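Local coordinates for protein MerB2 (Bacillus megaterium, PDB 5C17) that probably acts as an alkylmercury (organomercurial) lyase, splitting mercury-carbon bonds, and here holds a mercury(II) ion together with a dithiol ligand, at residues A[5-8]-A[9-12]; A[52-55]-A[56-60]; A[172-175]-A[176-180]. All coordinates share one frame; numbering follows the deposited sequence.

Contact 1: A[5-8]-A[9-12]. With DTV ((2S,3S)-1,4-dimercaptobutane-2,3-diol), chain D.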
loop_
_atom_site.group_PDB
_atom_site.type_symbol
_atom_site.label_atom_id
_atom_site.label_comp_id
_atom_site.label_asym_id
_atom_site.label_seq_id
_atom_site.Cartn_x
_atom_site.Cartn_y
_atom_site.Cartn_z
ATOM N N THR A 5 18.110 3.042 -1.255
ATOM C CA THR A 5 18.522 3.042 -2.658
ATOM C C THR A 5 17.707 2.007 -3.410
ATOM O O THR A 5 17.216 2.248 -4.512
ATOM C CB THR A 5 20.032 2.718 -2.797
ATOM O OG1 THR A 5 20.796 3.799 -2.247
ATOM C CG2 THR A 5 20.432 2.512 -4.258
ATOM N N GLU A 6 17.533 0.856 -2.784
ATOM C CA GLU A 6 16.810 -0.229 -3.396
ATOM C C GLU A 6 15.367 0.185 -3.729
ATOM O O GLU A 6 14.884 -0.109 -4.826
ATOM C CB GLU A 6 16.862 -1.448 -2.479
ATOM C CG GLU A 6 16.147 -2.657 -3.022
ATOM C CD GLU A 6 16.290 -3.867 -2.122
ATOM O OE1 GLU A 6 17.251 -3.907 -1.330
ATOM O OE2 GLU A 6 15.437 -4.779 -2.207
ATOM N N LEU A 7 14.674 0.863 -2.808
ATOM C CA LEU A 7 13.285 1.268 -3.051
ATOM C C LEU A 7 13.167 2.276 -4.191
ATOM O O LEU A 7 12.290 2.166 -5.043
ATOM C CB LEU A 7 12.669 1.850 -1.777
ATOM C CG LEU A 7 11.192 2.201 -1.865
ATOM C CD1 LEU A 7 10.349 0.967 -2.247
ATOM C CD2 LEU A 7 10.747 2.793 -0.551
ATOM N N LYS A 8 14.038 3.272 -4.195
ATOM C CA LYS A 8 14.063 4.251 -5.280
ATOM C C LYS A 8 14.273 3.547 -6.610
ATOM O O LYS A 8 13.590 3.843 -7.604
ATOM C CB LYS A 8 15.192 5.265 -5.060
ATOM C CG LYS A 8 15.153 5.938 -3.717
ATOM C CD LYS A 8 16.259 6.960 -3.559
ATOM C CE LYS A 8 16.036 7.797 -2.312
ATOM N NZ LYS A 8 16.984 8.926 -2.254
ATOM N N LYS A 9 15.216 2.608 -6.643
ATOM C CA LYS A 9 15.529 1.901 -7.878
ATOM C C LYS A 9 14.386 0.981 -8.311
ATOM O O LYS A 9 14.138 0.815 -9.503
ATOM C CB LYS A 9 16.839 1.108 -7.756
ATOM C CG LYS A 9 18.075 1.967 -7.511
ATOM C CD LYS A 9 18.334 2.962 -8.614
ATOM C CE LYS A 9 19.584 3.783 -8.294
ATOM N NZ LYS A 9 20.002 4.666 -9.414
ATOM N N PHE A 10 13.689 0.391 -7.340
ATOM C CA PHE A 10 12.482 -0.388 -7.621
ATOM C C PHE A 10 11.458 0.449 -8.367
ATOM O O PHE A 10 10.913 0.019 -9.384
ATOM C CB PHE A 10 11.907 -0.956 -6.310
ATOM C CG PHE A 10 10.439 -1.341 -6.378
ATOM C CD1 PHE A 10 10.035 -2.578 -6.880
ATOM C CD2 PHE A 10 9.466 -0.483 -5.884
ATOM C CE1 PHE A 10 8.681 -2.914 -6.917
ATOM C CE2 PHE A 10 8.117 -0.823 -5.927
ATOM C CZ PHE A 10 7.735 -2.035 -6.429
ATOM N N TYR A 11 11.190 1.657 -7.881
ATOM C CA TYR A 11 10.188 2.481 -8.525
ATOM C C TYR A 11 10.651 2.983 -9.881
ATOM O O TYR A 11 9.828 3.119 -10.791
ATOM C CB TYR A 11 9.834 3.664 -7.643
ATOM C CG TYR A 11 8.851 3.377 -6.549
ATOM C CD1 TYR A 11 7.543 3.027 -6.838
ATOM C CD2 TYR A 11 9.209 3.510 -5.228
ATOM C CE1 TYR A 11 6.625 2.797 -5.842
ATOM C CE2 TYR A 11 8.299 3.291 -4.211
ATOM C CZ TYR A 11 7.009 2.930 -4.518
ATOM O OH TYR A 11 6.104 2.726 -3.505
ATOM N N GLU A 12 11.939 3.275 -10.035
ATOM C CA GLU A 12 12.428 3.706 -11.338
ATOM C C GLU A 12 12.281 2.588 -12.370
ATOM O O GLU A 12 11.904 2.841 -13.521
ATOM C CB GLU A 12 13.872 4.181 -11.254
ATOM C CG GLU A 12 14.009 5.516 -10.544
ATOM C CD GLU A 12 15.428 6.018 -10.512
ATOM O OE1 GLU A 12 15.618 7.158 -10.028
ATOM O OE2 GLU A 12 16.347 5.291 -10.973
HETATM S S1 DTV D . 6.489 -5.328 -5.050
HETATM C C1 DTV D . 6.113 -4.129 -3.772
HETATM C C2 DTV D . 4.625 -3.866 -3.609
HETATM O O2 DTV D . 3.987 -5.018 -3.132
HETATM C C3 DTV D . 4.305 -2.719 -2.645
HETATM O O3 DTV D . 4.837 -1.516 -3.164
HETATM C C4 DTV D . 4.847 -2.936 -1.242
HETATM S S4 DTV D . 3.988 -1.954 -0.018
#

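Contact 2: A[52-55]-A[56-60]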
loop_
_atom_site.group_PDB
_atom_site.type_symbol
_atom_site.label_atom_id
_atom_site.label_comp_id
_atom_site.label_asym_id
_atom_site.label_seq_id
_atom_site.Cartn_x
_atom_site.Cartn_y
_atom_site.Cartn_z
ATOM N N THR A 52 -9.870 6.488 -25.142
ATOM C CA THR A 52 -10.562 5.417 -24.429
ATOM C C THR A 52 -9.844 4.073 -24.571
ATOM O O THR A 52 -9.845 3.286 -23.631
ATOM C CB THR A 52 -12.062 5.309 -24.839
ATOM O OG1 THR A 52 -12.169 4.807 -26.165
ATOM C CG2 THR A 52 -12.725 6.663 -24.757
ATOM N N LYS A 53 -9.203 3.818 -25.707
ATOM C CA LYS A 53 -8.477 2.561 -25.879
ATOM C C LYS A 53 -7.238 2.514 -24.990
ATOM O O LYS A 53 -6.881 1.463 -24.462
ATOM C CB LYS A 53 -8.106 2.328 -27.346
ATOM C CG LYS A 53 -9.329 2.028 -28.216
ATOM C CD LYS A 53 -8.935 1.550 -29.609
ATOM C CE LYS A 53 -10.138 1.015 -30.382
ATOM N NZ LYS A 53 -10.924 -0.021 -29.621
ATOM N N THR A 54 -6.588 3.657 -24.805
ATOM C CA THR A 54 -5.405 3.722 -23.938
ATOM C C THR A 54 -5.812 3.577 -22.483
ATOM O O THR A 54 -5.160 2.861 -21.727
ATOM C CB THR A 54 -4.612 5.016 -24.160
ATOM O OG1 THR A 54 -4.167 5.055 -25.515
ATOM C CG2 THR A 54 -3.397 5.109 -23.236
ATOM N N VAL A 55 -6.901 4.212 -22.069
ATOM C CA VAL A 55 -7.371 4.012 -20.706
ATOM C C VAL A 55 -7.628 2.527 -20.461
ATOM O O VAL A 55 -7.223 1.975 -19.450
ATOM C CB VAL A 55 -8.635 4.822 -20.418
ATOM C CG1 VAL A 55 -9.269 4.405 -19.081
ATOM C CG2 VAL A 55 -8.303 6.313 -20.422
ATOM N N GLN A 56 -8.315 1.881 -21.390
ATOM C CA GLN A 56 -8.632 0.476 -21.257
ATOM C C GLN A 56 -7.370 -0.376 -21.115
ATOM O O GLN A 56 -7.287 -1.231 -20.233
ATOM C CB GLN A 56 -9.449 0.036 -22.470
ATOM C CG GLN A 56 -9.678 -1.468 -22.605
ATOM C CD GLN A 56 -10.589 -1.800 -23.795
ATOM O OE1 GLN A 56 -11.685 -2.332 -23.623
ATOM N NE2 GLN A 56 -10.142 -1.459 -25.002
ATOM N N SER A 57 -6.382 -0.137 -21.971
ATOM C CA SER A 57 -5.190 -0.976 -21.956
ATOM C C SER A 57 -4.323 -0.726 -20.734
ATOM O O SER A 57 -3.771 -1.676 -20.165
ATOM C CB SER A 57 -4.393 -0.821 -23.249
ATOM O OG SER A 57 -3.898 0.489 -23.406
ATOM N N VAL A 58 -4.229 0.527 -20.302
ATOM C CA VAL A 58 -3.447 0.837 -19.114
ATOM C C VAL A 58 -4.120 0.245 -17.876
ATOM O O VAL A 58 -3.465 -0.384 -17.045
ATOM C CB VAL A 58 -3.258 2.345 -18.946
ATOM C CG1 VAL A 58 -2.614 2.656 -17.606
ATOM C CG2 VAL A 58 -2.400 2.900 -20.095
ATOM N N VAL A 59 -5.424 0.438 -17.744
ATOM C CA VAL A 59 -6.151 -0.148 -16.612
ATOM C C VAL A 59 -5.988 -1.680 -16.579
ATOM O O VAL A 59 -5.767 -2.265 -15.506
ATOM C CB VAL A 59 -7.625 0.265 -16.624
ATOM C CG1 VAL A 59 -8.460 -0.562 -15.653
ATOM C CG2 VAL A 59 -7.750 1.769 -16.304
ATOM N N LYS A 60 -6.046 -2.336 -17.742
ATOM C CA LYS A 60 -5.839 -3.784 -17.808
ATOM C C LYS A 60 -4.477 -4.174 -17.229
ATOM O O LYS A 60 -4.383 -5.109 -16.437
ATOM C CB LYS A 60 -5.964 -4.287 -19.250
ATOM C CG LYS A 60 -5.756 -5.781 -19.416
ATOM C CD LYS A 60 -5.979 -6.252 -20.849
ATOM C CE LYS A 60 -5.855 -7.765 -20.947
ATOM N NZ LYS A 60 -6.292 -8.268 -22.278
HETATM O O HOH W 1 -7.416 -0.978 -25.472
#

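Contact 3: A[172-175]-A[176-180]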
loop_
_atom_site.group_PDB
_atom_site.type_symbol
_atom_site.label_atom_id
_atom_site.label_comp_id
_atom_site.label_asym_id
_atom_site.label_seq_id
_atom_site.Cartn_x
_atom_site.Cartn_y
_atom_site.Cartn_z
ATOM N N SER A 172 3.858 -8.190 16.630
ATOM C CA SER A 172 3.807 -7.527 17.924
ATOM C C SER A 172 5.180 -7.317 18.554
ATOM O O SER A 172 5.320 -6.478 19.424
ATOM C CB SER A 172 2.945 -8.362 18.868
ATOM O OG SER A 172 3.309 -9.728 18.830
ATOM N N SER A 173 6.166 -8.104 18.126
ATOM C CA SER A 173 7.540 -8.002 18.600
ATOM C C SER A 173 8.437 -8.777 17.660
ATOM O O SER A 173 7.968 -9.628 16.903
ATOM C CB SER A 173 7.696 -8.588 20.007
ATOM O OG SER A 173 7.513 -9.993 19.970
ATOM N N VAL A 174 9.736 -8.524 17.753
ATOM C CA VAL A 174 10.695 -9.336 17.003
ATOM C C VAL A 174 10.660 -10.790 17.501
ATOM O O VAL A 174 10.792 -11.722 16.716
ATOM C CB VAL A 174 12.129 -8.764 17.103
ATOM C CG1 VAL A 174 13.131 -9.709 16.428
ATOM C CG2 VAL A 174 12.187 -7.362 16.472
ATOM N N GLU A 175 10.494 -10.970 18.806
ATOM C CA GLU A 175 10.450 -12.308 19.362
ATOM C C GLU A 175 9.275 -13.092 18.756
ATOM O O GLU A 175 9.401 -14.261 18.427
ATOM C CB GLU A 175 10.372 -12.243 20.889
ATOM C CG GLU A 175 11.638 -11.681 21.573
ATOM C CD GLU A 175 11.875 -10.192 21.359
ATOM O OE1 GLU A 175 10.900 -9.423 21.252
ATOM O OE2 GLU A 175 13.058 -9.785 21.303
ATOM N N HIS A 176 8.139 -12.434 18.556
ATOM C CA HIS A 176 7.005 -13.117 17.932
ATOM C C HIS A 176 7.203 -13.320 16.426
ATOM O O HIS A 176 6.826 -14.362 15.888
ATOM C CB HIS A 176 5.700 -12.392 18.260
ATOM C CG HIS A 176 5.273 -12.574 19.679
ATOM N ND1 HIS A 176 4.418 -11.709 20.323
ATOM C CD2 HIS A 176 5.563 -13.553 20.569
ATOM C CE1 HIS A 176 4.217 -12.135 21.559
ATOM N NE2 HIS A 176 4.904 -13.249 21.733
ATOM N N ALA A 177 7.832 -12.356 15.758
ATOM C CA ALA A 177 8.227 -12.546 14.370
ATOM C C ALA A 177 9.098 -13.796 14.239
ATOM O O ALA A 177 8.961 -14.583 13.294
ATOM C CB ALA A 177 8.964 -11.324 13.845
ATOM N N ASN A 178 10.010 -13.971 15.191
ATOM C CA ASN A 178 10.899 -15.132 15.157
ATOM C C ASN A 178 10.189 -16.463 15.370
ATOM O O ASN A 178 10.568 -17.462 14.767
ATOM C CB ASN A 178 12.047 -14.959 16.157
ATOM C CG ASN A 178 13.058 -13.948 15.689
ATOM O OD1 ASN A 178 13.137 -13.645 14.492
ATOM N ND2 ASN A 178 13.836 -13.411 16.615
ATOM N N LYS A 179 9.174 -16.480 16.224
ATOM C CA LYS A 179 8.340 -17.674 16.380
ATOM C C LYS A 179 7.647 -18.005 15.064
ATOM O O LYS A 179 7.606 -19.159 14.645
ATOM C CB LYS A 179 7.307 -17.495 17.493
ATOM C CG LYS A 179 7.910 -17.438 18.878
ATOM C CD LYS A 179 6.852 -17.351 19.977
ATOM C CE LYS A 179 6.105 -18.662 20.207
ATOM N NZ LYS A 179 5.123 -18.507 21.321
ATOM N N TRP A 180 7.129 -16.980 14.401
ATOM C CA TRP A 180 6.471 -17.166 13.118
ATOM C C TRP A 180 7.466 -17.691 12.093
ATOM O O TRP A 180 7.171 -18.630 11.351
ATOM C CB TRP A 180 5.837 -15.847 12.670
ATOM C CG TRP A 180 5.249 -15.849 11.299
ATOM C CD1 TRP A 180 3.967 -16.176 10.954
ATOM C CD2 TRP A 180 5.911 -15.490 10.087
ATOM N NE1 TRP A 180 3.794 -16.040 9.600
ATOM C CE2 TRP A 180 4.976 -15.624 9.042
ATOM C CE3 TRP A 180 7.206 -15.058 9.783
ATOM C CZ2 TRP A 180 5.298 -15.339 7.710
ATOM C CZ3 TRP A 180 7.524 -14.785 8.470
ATOM C CH2 TRP A 180 6.575 -14.925 7.448
#

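Contact 1: A[5-8]-A[9-12]
Glu-6 O takes the backbone amide of Phe-10 at 2.8 Å, N to O, and Lys-9 N bonds to Thr-5 O at 2.9 Å. These are backbone bonds of the first turns of the N-terminal alpha-helix 5-17. Leu-7 O with Tyr-11 N and Lys-8 O with Glu-12 N continue the same i to i+4 pattern.

The packing gathers on one flank of the helix. Leu-7 and Tyr-11 run side by side and point the same way. The CD1 branch of Leu-7 meets Tyr-11 CE2 at 3.7 Å. The same methyl reaches Phe-10 CD2 at 4.0 Å, where the two side chains slant across each other. Phe-10 CD2 also sits above one face of the Tyr-11 ring, over its centre. Phe-10 has CG anti to the backbone N (chi1 159°), which swings its ring off the helix toward the bound dithiol. There CE1 comes to 3.8 Å from S1 of DTV. Phe-154, another residue of the ligand pocket, meets this ring edge-to-face. A serine in place of Phe-10 would probably remove one aromatic side of the dithiol pocket and leave the face of the Tyr-11 ring without Phe-10 CD2 over it.

On the other flank the aliphatic parts of Thr-5 and Lys-9 lie alongside each other. Leu-7 and Tyr-11 face helix 194-207, with Leu-7 on Phe-200 and the Tyr-11 ring against Phe-207. The far end of the Phe-10 ring, CZ, lies 3.8 Å from C1 of DTV.

Contact 2: A[52-55]-A[56-60]
Val-55 and Val-59 lie side by side on one flank of the helix and point the same way. The branch CG1 of Val-55 meets CG2 of Val-59 at 4.1 Å. One residue earlier in each turn, the methyl CG2 of Thr-54 comes to 4.0 Å from CG2 of Val-58. This pair meets at a slant. In Thr-54 the methyl is anti to the backbone N (chi1 of OG1 -61°), which turns it along the helix to Val-58.

The polar contacts are mostly backbone. Val-58 N bonds to Thr-54 O at 2.9 Å with an N-H...O angle of 166°. Val-59 N reaches Val-55 O equally straight. Gln-56 N and Ser-57 N bond to Thr-52 O and Lys-53 O.

A water joins the side chain of Gln-56 to the backbone. It accepts from Gln-56 NE2 at 2.8 Å and donates to Lys-53 O at 2.7 Å. Lys-53 O therefore carries two partners, the amide of Ser-57 and the water. The Gln-56 chain is extended beyond CG, with CG anti to the backbone N (chi1 171°), and this brings its amide back beside the preceding turn.

Further out, Val-55 rests on Ile-45 and Val-59 on Leu-44 of helix 41-48. Val-58 packs on Ile-25 of helix 22-34, and Val-59 also touches Ile-68 of strand 68-70. Asn-51, just before the helix, accepts through OD1 from Thr-54 N. The arrangement is that of an amphipathic alpha-helix, 52-64, with its Lys-53 and Gln-56 side exposed and its valine face turned to helices 22-34 and 41-48 and strand 68-70, consistent with a winged-helix-like N-terminal domain.

Contact 3: A[172-175]-A[176-180]
His-176 turns its imidazole back to Ser-172 at the N-terminal end of helix 174-183, where Ser-173 is the N-cap. Ser-172 OG meets the ring at its edge, near the ring plane, 2.7 Å from ND1. The bond helps to set the rotation of the ring, though either group could be the donor. The His-176 CG is anti to its own carbonyl carbon (chi1 -72°), and this carries the ring back beside the helix start.

The capping bond is separate from this one. Ser-173 OG accepts from His-176 N at 2.9 Å, with an N-H...O angle of 156°. The same oxygen lies obliquely to the imidazole, 3.4 Å from His-176 CG. One histidine is thus gripped twice, by its amide and by its ring. Ser-173 O then receives Ala-177 N, the first bond of the regular helix.

Val-174 and Asn-178 lie alongside each other and point the same way, with Val-174 CG1 near Asn-178 ND2.

Ser-146 bonds through its OG to Ser-172 O, and Glu-128 OE2 makes a weak second bond to Ser-172 OG. Loop residue Thr-126 touches His-176. Trp-180, a turn further along, points into an aromatic group with Trp-150, Phe-171 and His-169, tying the helix to the three-stranded sheet. In the first turn, Val-174 O accepts from the backbone N of Asn-178 at 2.8 Å.

All three contacts are local, each within one helix or at its start, and each is partly buried. None touches another. The centre of contact 1 is about 16 Å from the centre of the chain, against about 22 Å for contacts 2 and 3, and contact 1 is the one that reaches the ligand pocket. Contacts 2 and 3 lie on opposite sides of the chain's centre, with their own centres about 43 Å apart. Aromatic rings dominate contact 1, beside the dithiol. Branched aliphatic side chains carry contact 2, in the helical N-terminal part, with a water on its outer side. Hydroxyl and imidazole groups carry contact 3, where a loop turns into a helix beside the smaller sheet.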